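Local atomic coordinates of DnaJ homolog subfamily C member 27-A (Xenopus laevis, PDB entry 6JMG), a protein that binds GTP as a Rab-like small GTPase carrying a J domain, and possibly takes part in regulating the MEK/ERK pathway. Residues Arg82-Phe85 with Tyr86-Thr89; Asp247-Ala251 with Pro252-Asp256. All coordinates share one frame; numbering follows the deposited sequence.

From the N terminus, the chain first builds the GTP-binding domain, and contact 1 (82-89) falls between helix 79-82 and strand 91-97. There it makes the turn from helix 79-82 back into the central sheet and is anchored on helix 107-117. Much later, in the J domain, contact 2 (247-256) finishes the loop from helix 230-244 to helix 254-278 and rests on helix 203-213. The two are in series: contact 1 closes before contact 2 opens, and they neither nest nor cross. They lie on opposite sides of the chain's centre, their own centres about 32 Å apart and their nearest atoms about 14 Å apart.

Contact 1: residues Arg82-Phe85 with Tyr86-Thr89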
ATOM      1  N   ARG A  82      -5.186  11.112  14.245  1.00 62.88           N
ATOM      2  CA  ARG A  82      -4.763   9.896  13.547  1.00 62.38           C
ATOM      3  C   ARG A  82      -3.355  10.007  12.980  1.00 67.94           C
ATOM      4  O   ARG A  82      -2.652   8.993  12.896  1.00 77.94           O
ATOM      5  CB  ARG A  82      -5.681   9.586  12.362  1.00 63.66           C
ATOM      6  CG  ARG A  82      -7.114   9.368  12.632  1.00 63.70           C
ATOM      7  CD  ARG A  82      -7.800   8.934  11.340  1.00 71.88           C
ATOM      8  NE  ARG A  82      -7.824   9.943  10.276  1.00 66.60           N
ATOM      9  CZ  ARG A  82      -8.908  10.640   9.909  1.00 65.73           C
ATOM     10  NH1 ARG A  82     -10.077  10.455  10.518  1.00 66.64           N
ATOM     11  NH2 ARG A  82      -8.830  11.533   8.925  1.00 56.98           N
ATOM     12  N   ASN A  83      -2.910  11.223  12.626  1.00 67.61           N
ATOM     13  CA  ASN A  83      -1.673  11.361  11.850  1.00 71.07           C
ATOM     14  C   ASN A  83      -0.469  10.711  12.523  1.00 68.47           C
ATOM     15  O   ASN A  83       0.421  10.211  11.833  1.00 72.86           O
ATOM     16  CB  ASN A  83      -1.363  12.836  11.619  1.00 84.71           C
ATOM     17  CG  ASN A  83      -2.251  13.454  10.581  1.00 99.75           C
ATOM     18  OD1 ASN A  83      -2.906  12.748   9.812  1.00107.42           O
ATOM     19  ND2 ASN A  83      -2.289  14.781  10.551  1.00102.99           N
ATOM     20  N   GLU A  84      -0.432  10.662  13.861  1.00 59.87           N
ATOM     21  CA  GLU A  84       0.721  10.072  14.527  1.00 55.40           C
ATOM     22  C   GLU A  84       0.850   8.571  14.299  1.00 67.15           C
ATOM     23  O   GLU A  84       1.932   8.018  14.541  1.00 52.61           O
ATOM     24  CB  GLU A  84       0.664  10.330  16.037  1.00 69.41           C
ATOM     25  CG  GLU A  84       1.513  11.512  16.509  1.00 86.21           C
ATOM     26  CD  GLU A  84       3.019  11.256  16.444  1.00 91.80           C
ATOM     27  OE1 GLU A  84       3.703  12.103  15.851  1.00 95.47           O
ATOM     28  OE2 GLU A  84       3.531  10.250  16.993  1.00 94.21           O
ATOM     29  N   PHE A  85      -0.203   7.876  13.855  1.00 55.72           N
ATOM     30  CA  PHE A  85      -0.152   6.426  13.955  1.00 53.11           C
ATOM     31  C   PHE A  85      -0.002   5.712  12.620  1.00 55.58           C
ATOM     32  O   PHE A  85      -0.065   4.479  12.589  1.00 63.91           O
ATOM     33  CB  PHE A  85      -1.371   5.920  14.719  1.00 55.32           C
ATOM     34  CG  PHE A  85      -1.501   6.522  16.077  1.00 56.11           C
ATOM     35  CD1 PHE A  85      -0.725   6.056  17.135  1.00 48.80           C
ATOM     36  CD2 PHE A  85      -2.366   7.583  16.295  1.00 55.51           C
ATOM     37  CE1 PHE A  85      -0.848   6.616  18.386  1.00 48.06           C
ATOM     38  CE2 PHE A  85      -2.485   8.150  17.541  1.00 49.69           C
ATOM     39  CZ  PHE A  85      -1.726   7.688  18.581  1.00 45.17           C
ATOM     40  N   TYR A  86       0.306   6.427  11.541  1.00 55.66           N
ATOM     41  CA  TYR A  86       0.498   5.738  10.271  1.00 57.50           C
ATOM     42  C   TYR A  86       1.896   5.125  10.154  1.00 62.03           C
ATOM     43  O   TYR A  86       2.074   4.128   9.440  1.00 64.43           O
ATOM     44  CB  TYR A  86       0.255   6.689   9.097  1.00 48.33           C
ATOM     45  CG  TYR A  86      -1.178   7.118   8.847  1.00 59.25           C
ATOM     46  CD1 TYR A  86      -2.160   6.201   8.469  1.00 64.29           C
ATOM     47  CD2 TYR A  86      -1.540   8.457   8.929  1.00 63.70           C
ATOM     48  CE1 TYR A  86      -3.473   6.606   8.209  1.00 56.84           C
ATOM     49  CE2 TYR A  86      -2.847   8.870   8.672  1.00 66.20           C
ATOM     50  CZ  TYR A  86      -3.804   7.946   8.314  1.00 69.03           C
ATOM     51  OH  TYR A  86      -5.093   8.369   8.065  1.00 70.26           O
ATOM     52  N   LYS A  87       2.897   5.692  10.822  1.00 64.26           N
ATOM     53  CA  LYS A  87       4.261   5.225  10.616  1.00 67.88           C
ATOM     54  C   LYS A  87       4.471   3.806  11.151  1.00 63.12           C
ATOM     55  O   LYS A  87       3.846   3.376  12.122  1.00 71.81           O
ATOM     56  CB  LYS A  87       5.270   6.176  11.261  1.00 76.66           C
ATOM     57  CG  LYS A  87       4.783   6.910  12.500  1.00 88.52           C
ATOM     58  CD  LYS A  87       5.844   7.897  13.021  1.00 91.36           C
ATOM     59  CE  LYS A  87       5.479   8.454  14.397  1.00 84.09           C
ATOM     60  NZ  LYS A  87       4.805   9.776  14.268  1.00 81.21           N
ATOM     61  N   ASP A  88       5.398   3.095  10.517  1.00 65.39           N
ATOM     62  CA  ASP A  88       5.813   1.753  10.923  1.00 69.29           C
ATOM     63  C   ASP A  88       4.625   0.797  10.973  1.00 69.76           C
ATOM     64  O   ASP A  88       4.442   0.035  11.916  1.00 82.64           O
ATOM     65  CB  ASP A  88       6.556   1.806  12.264  1.00 79.11           C
ATOM     66  CG  ASP A  88       6.962   0.434  12.765  1.00 99.28           C
ATOM     67  OD1 ASP A  88       7.643  -0.307  12.015  1.00 97.78           O
ATOM     68  OD2 ASP A  88       6.569   0.089  13.903  1.00109.34           O
ATOM     69  N   THR A  89       3.824   0.820   9.922  1.00 77.34           N
ATOM     70  CA  THR A  89       2.658  -0.046   9.829  1.00 66.63           C
ATOM     71  C   THR A  89       2.929  -1.242   8.931  1.00 59.98           C
ATOM     72  O   THR A  89       3.476  -1.095   7.836  1.00 75.10           O
ATOM     73  CB  THR A  89       1.478   0.747   9.295  1.00 59.93           C
ATOM     74  OG1 THR A  89       1.193   1.801  10.217  1.00 59.23           O
ATOM     75  CG2 THR A  89       0.263  -0.151   9.123  1.00 57.71           C
TER
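Glu84 and Lys87 form a salt bridge on the exposed side of this local turn, with OE1 of Glu84 3.0 Å from NZ of Lys87. The ammonium group also stands 3.0 Å from Glu84 OE2, in front of both carboxylate oxygens. A weak bond of 3.4 Å from Lys87 NZ to the backbone O of Glu84 brings the amine back to the same residue. The lysine chain is extended as far as CE, then bent at its last torsion (chi4 -96°), which turns NZ toward the Glu84 carboxylate.

On the buried side, Tyr86 lies back along the preceding residues. Its CD2 is 3.9 Å from the backbone O of Asn83, and its CE2 is 4.0 Å from OD1 of that residue, the amide and ring planes being 36° apart. The side chains of Arg82 and Tyr86 run side by side in the same direction, guanidinium and ring planes 61° apart. Both end at Glu113 of helix 107-117: the guanidinium through a salt bridge, the phenol through a hydrogen bond. The segment corresponds to the end of switch II in Rab-type G domains, and Arg82 NH1 also bonds the carbonyl O of Ala73, a GTP-binding residue by similarity; the Arg82 side chain itself is about 7 Å from the bound GTP. Met22 and Met72, from strands 15-22 and 63-72, pack against the Tyr86 ring.

Behind these groups, Phe85 N bonds Arg82 O at 2.9 Å. Thr89 OG1 donates to Tyr86 O over 2.6 Å from above the carbonyl plane, fastening the loop just before strand 91-97; the same hydroxyl is bonded to Lys18.

Contact 2: residues Asp247-Ala251 with Pro252-Asp256; sequences DKCMA and PGSED
A beta turn leading into a helix makes this local contact: the loop after helix 230-244 of the J domain reverses at Ala251-Ser254 and starts helix 254-278. The turn is of type II, closed by the backbone N of Ser254 donating to Ala251 O at 3.3 Å, with an N-H...O angle of 157°. This amide approaches from above the carbonyl plane. Ser254 OG gives the same oxygen a second bond of 2.9 Å, this one in the carbonyl plane, so one acceptor is gripped by both the backbone and the side chain of a single residue. The hydroxyl is turned back over the turn because OG sits between the backbone N and the carbonyl carbon (chi1 52°).

Gly253, the N-cap of the helix, takes a positive phi that suits the third position of a type II turn; a beta carbon there would press against the preceding carbonyl oxygen. At the second position Pro252 lays its CD 3.6 Å from Ala251 CB. The loop begins with the J-domain signature His-Pro-Asp, which ends at Asp247 and in J-domain proteins is needed to stimulate the Hsp70 ATPase; a like role here is only inferred. Asp247 N is bonded to His245 ND1.

Cys249 points at the turn, its SG 3.8 Å from Ser254 CB. The same sulfur accepts a weak bond of 3.7 Å from Ala251 N. An alanine in place of Ser254 removes the hydroxyl that meets Ala251 O in the carbonyl plane, and the carbonyl, left with the backbone amide alone of these two donors, would probably be held less firmly at the turn. Helix 203-213 backs this inner side, where Gln205 touches Cys249 and Ile209 packs against both Ala251 and Ser254.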
ATOM      1  N   ASP A 247      14.498  -6.202  -8.028  1.00 75.98           N
ATOM      2  CA  ASP A 247      13.630  -6.770  -7.002  1.00 80.14           C
ATOM      3  C   ASP A 247      12.169  -6.746  -7.447  1.00 93.28           C
ATOM      4  O   ASP A 247      11.423  -7.708  -7.229  1.00 90.42           O
ATOM      5  CB  ASP A 247      13.768  -5.979  -5.702  1.00 83.32           C
ATOM      6  CG  ASP A 247      14.956  -6.399  -4.865  1.00 88.34           C
ATOM      7  OD1 ASP A 247      15.710  -7.313  -5.267  1.00 87.45           O
ATOM      8  OD2 ASP A 247      15.129  -5.785  -3.788  1.00 88.00           O
ATOM      9  N   LYS A 248      11.734  -5.617  -8.011  1.00 98.43           N
ATOM     10  CA  LYS A 248      10.361  -5.390  -8.428  1.00 88.44           C
ATOM     11  C   LYS A 248      10.070  -5.916  -9.824  1.00 88.75           C
ATOM     12  O   LYS A 248       8.934  -6.322 -10.094  1.00 92.68           O
ATOM     13  CB  LYS A 248      10.028  -3.890  -8.372  1.00 93.21           C
ATOM     14  CG  LYS A 248      10.230  -3.272  -6.994  1.00111.30           C
ATOM     15  CD  LYS A 248       9.745  -1.819  -6.932  1.00117.77           C
ATOM     16  CE  LYS A 248       8.701  -1.633  -5.821  1.00117.92           C
ATOM     17  NZ  LYS A 248       8.144  -0.248  -5.771  1.00115.44           N
ATOM     18  N   CYS A 249      11.071  -5.956 -10.700  1.00 83.75           N
ATOM     19  CA  CYS A 249      10.881  -6.272 -12.111  1.00 73.95           C
ATOM     20  C   CYS A 249      11.571  -7.585 -12.444  1.00 82.09           C
ATOM     21  O   CYS A 249      12.785  -7.723 -12.268  1.00 88.23           O
ATOM     22  CB  CYS A 249      11.449  -5.155 -12.980  1.00 68.30           C
ATOM     23  SG  CYS A 249      11.248  -5.437 -14.732  1.00 75.14           S
ATOM     24  N   MET A 250      10.789  -8.545 -12.916  1.00 88.36           N
ATOM     25  CA  MET A 250      11.292  -9.882 -13.177  1.00 88.33           C
ATOM     26  C   MET A 250      11.722 -10.074 -14.625  1.00 86.92           C
ATOM     27  O   MET A 250      12.120 -11.181 -15.001  1.00 94.65           O
ATOM     28  CB  MET A 250      10.230 -10.906 -12.784  1.00 94.55           C
ATOM     29  CG  MET A 250       9.904 -10.949 -11.292  1.00 93.57           C
ATOM     30  SD  MET A 250      11.329 -10.838 -10.185  1.00 89.66           S
ATOM     31  CE  MET A 250      12.185 -12.350 -10.607  1.00 82.36           C
ATOM     32  N   ALA A 251      11.660  -9.022 -15.437  1.00 76.42           N
ATOM     33  CA  ALA A 251      12.002  -9.132 -16.845  1.00 70.52           C
ATOM     34  C   ALA A 251      13.501  -9.352 -17.025  1.00 73.73           C
ATOM     35  O   ALA A 251      14.312  -8.818 -16.263  1.00 70.54           O
ATOM     36  CB  ALA A 251      11.566  -7.884 -17.606  1.00 61.60           C
ATOM     37  N   PRO A 252      13.902 -10.147 -18.009  1.00 81.86           N
ATOM     38  CA  PRO A 252      15.333 -10.388 -18.219  1.00 77.57           C
ATOM     39  C   PRO A 252      16.052  -9.119 -18.646  1.00 74.12           C
ATOM     40  O   PRO A 252      15.547  -8.334 -19.454  1.00 76.53           O
ATOM     41  CB  PRO A 252      15.354 -11.451 -19.322  1.00 76.13           C
ATOM     42  CG  PRO A 252      14.022 -11.357 -19.976  1.00 73.01           C
ATOM     43  CD  PRO A 252      13.064 -10.943 -18.917  1.00 66.65           C
ATOM     44  N   GLY A 253      17.231  -8.908 -18.066  1.00 70.71           N
ATOM     45  CA  GLY A 253      18.008  -7.722 -18.348  1.00 66.37           C
ATOM     46  C   GLY A 253      17.652  -6.491 -17.540  1.00 69.63           C
ATOM     47  O   GLY A 253      18.295  -5.448 -17.726  1.00 72.38           O
ATOM     48  N   SER A 254      16.661  -6.570 -16.647  1.00 61.59           N
ATOM     49  CA  SER A 254      16.305  -5.407 -15.839  1.00 68.84           C
ATOM     50  C   SER A 254      17.438  -4.979 -14.905  1.00 61.56           C
ATOM     51  O   SER A 254      17.602  -3.785 -14.635  1.00 69.64           O
ATOM     52  CB  SER A 254      15.041  -5.711 -15.030  1.00 70.27           C
ATOM     53  OG  SER A 254      15.202  -6.929 -14.318  1.00 83.34           O
ATOM     54  N   GLU A 255      18.240  -5.919 -14.420  1.00 60.12           N
ATOM     55  CA  GLU A 255      19.382  -5.528 -13.606  1.00 59.22           C
ATOM     56  C   GLU A 255      20.349  -4.655 -14.397  1.00 67.47           C
ATOM     57  O   GLU A 255      20.848  -3.651 -13.879  1.00 71.23           O
ATOM     58  CB  GLU A 255      20.072  -6.765 -13.050  1.00 55.01           C
ATOM     59  CG  GLU A 255      21.319  -6.480 -12.275  1.00 75.17           C
ATOM     60  CD  GLU A 255      22.134  -7.738 -12.014  1.00 93.53           C
ATOM     61  OE1 GLU A 255      23.391  -7.658 -12.073  1.00 92.15           O
ATOM     62  OE2 GLU A 255      21.508  -8.796 -11.750  1.00 97.29           O
ATOM     63  N   ASP A 256      20.610  -4.996 -15.665  1.00 75.07           N
ATOM     64  CA  ASP A 256      21.542  -4.175 -16.438  1.00 76.41           C
ATOM     65  C   ASP A 256      20.910  -2.836 -16.786  1.00 67.66           C
ATOM     66  O   ASP A 256      21.586  -1.799 -16.796  1.00 67.28           O
ATOM     67  CB  ASP A 256      21.990  -4.892 -17.710  1.00 74.65           C
ATOM     68  CG  ASP A 256      22.512  -6.282 -17.438  1.00 95.33           C
ATOM     69  OD1 ASP A 256      23.549  -6.406 -16.749  1.00 87.95           O
ATOM     70  OD2 ASP A 256      21.874  -7.248 -17.916  1.00110.78           O
TER